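Local structure of Two-component response regulator, LuxR family (3CZ5) at residues A80-I84 / A118-L123. The protein is probably a DNA-binding transcription regulator of a two-component system, represented here by its receiver domain. Numbering follows the deposited sequence.
Sequences ARILI and AIEAIL
Leu-83, on the strand that begins at Ile-82, sends its two methyl branches into the face of helix 114-122, a worked example of how a receiver domain with the CheY-like fold packs helix 114-122 against its central parallel sheet. With CG anti to the backbone N (chi1 163°), the leucine directs its methyls toward the helix: CD2 lies 3.7 Å from CG1 of Ile-119 and 3.8 Å from CB of Ala-118. Leu-83 and Ile-119 meet nearly at right angles, so a branch end rests against a chain flank. Ile-122 approaches from the other end of the helix segment; its CD1 comes 3.9 Å from CB of Leu-83, while its CG2, anti to its own backbone N, packs 4.0 Å from CB of Arg-81. Arg-81 runs past Ile-122 in the opposite sense. Its chain, extended from CG to NE, carries the guanidinium to the backbone carbonyls of Ile-122 and Leu-123. NE lies 3.6 Å from O of Ile-122, too long for a hydrogen bond and oblique to the guanidinium, and the backbone of Leu-123 lies over one guanidinium face, displaced toward the rim. Val-106 of the neighbouring strand 104-107 touches both Leu-83 and Ala-118, continuing the apolar layer to the next strand. The segments run roughly antiparallel, at 149°. Adhesion here is therefore chiefly apolar, and the positive charge of Arg-81 near these two carbonyl oxygens probably adds a modest, loosely directed electrostatic attraction.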
# COMPACT_ATOMS: atom_id res chain seq x y z
N ALA A 80 -11.56 3.27 -2.87
CA ALA A 80 -10.60 2.41 -2.17
C ALA A 80 -9.29 3.06 -1.85
O ALA A 80 -8.62 3.61 -2.74
CB ALA A 80 -10.34 1.19 -2.96
N ARG A 81 -8.90 2.96 -0.58
CA ARG A 81 -7.60 3.44 -0.17
C ARG A 81 -6.51 2.32 -0.21
O ARG A 81 -6.42 1.47 0.71
CB ARG A 81 -7.73 4.05 1.23
CG ARG A 81 -8.41 5.37 1.23
CD ARG A 81 -9.05 5.64 2.55
NE ARG A 81 -9.17 7.10 2.83
CZ ARG A 81 -9.95 7.66 3.79
NH1 ARG A 81 -10.73 6.88 4.56
NH2 ARG A 81 -9.96 8.99 3.96
N ILE A 82 -5.65 2.34 -1.24
CA ILE A 82 -4.54 1.39 -1.31
C ILE A 82 -3.15 2.00 -1.12
O ILE A 82 -2.83 2.99 -1.77
CB ILE A 82 -4.52 0.65 -2.69
CG1 ILE A 82 -5.83 -0.11 -2.94
CG2 ILE A 82 -3.31 -0.31 -2.78
CD1 ILE A 82 -6.79 0.69 -3.68
N LEU A 83 -2.32 1.40 -0.27
CA LEU A 83 -0.94 1.86 -0.05
C LEU A 83 0.00 0.87 -0.70
O LEU A 83 0.12 -0.25 -0.25
CB LEU A 83 -0.66 1.94 1.43
CG LEU A 83 0.79 2.00 1.92
CD1 LEU A 83 1.52 3.16 1.40
CD2 LEU A 83 0.91 2.27 3.42
N ILE A 84 0.64 1.21 -1.81
CA ILE A 84 1.65 0.30 -2.29
C ILE A 84 2.84 0.41 -1.34
O ILE A 84 3.26 1.57 -0.99
CB ILE A 84 2.22 0.68 -3.57
CG1 ILE A 84 1.20 0.55 -4.71
CG2 ILE A 84 3.39 -0.29 -3.76
CD1 ILE A 84 0.02 -0.35 -4.46
N ALA A 118 2.56 6.53 6.91
CA ALA A 118 1.81 6.47 5.66
C ALA A 118 0.37 6.00 5.90
O ALA A 118 -0.59 6.73 5.67
CB ALA A 118 2.48 5.54 4.71
N ILE A 119 0.19 4.78 6.36
CA ILE A 119 -1.16 4.36 6.72
C ILE A 119 -1.98 5.48 7.47
O ILE A 119 -3.16 5.74 7.15
CB ILE A 119 -1.07 3.15 7.62
CG1 ILE A 119 -0.59 1.96 6.84
CG2 ILE A 119 -2.40 2.83 8.29
CD1 ILE A 119 -0.25 0.79 7.76
N GLU A 120 -1.35 6.09 8.49
CA GLU A 120 -1.93 7.14 9.29
C GLU A 120 -2.41 8.30 8.44
O GLU A 120 -3.57 8.73 8.56
CB GLU A 120 -0.92 7.69 10.29
CG GLU A 120 -0.31 6.64 11.19
CD GLU A 120 -0.17 7.09 12.66
OE1 GLU A 120 -0.86 6.46 13.53
OE2 GLU A 120 0.61 8.07 12.94
N ALA A 121 -1.53 8.80 7.58
CA ALA A 121 -1.84 9.93 6.69
C ALA A 121 -2.83 9.65 5.62
O ALA A 121 -3.49 10.59 5.17
CB ALA A 121 -0.63 10.39 6.01
N ILE A 122 -2.84 8.42 5.12
CA ILE A 122 -3.78 8.07 4.06
C ILE A 122 -5.20 8.13 4.67
O ILE A 122 -6.16 8.69 4.06
CB ILE A 122 -3.49 6.68 3.49
CG1 ILE A 122 -2.57 6.81 2.30
CG2 ILE A 122 -4.72 6.11 2.91
CD1 ILE A 122 -1.53 5.67 2.23
N LEU A 123 -5.30 7.57 5.88
CA LEU A 123 -6.57 7.53 6.63
C LEU A 123 -6.98 8.93 7.07
O LEU A 123 -8.11 9.18 7.51
CB LEU A 123 -6.40 6.62 7.83
CG LEU A 123 -6.35 5.14 7.48
CD1 LEU A 123 -6.26 4.21 8.66
CD2 LEU A 123 -7.63 4.76 6.73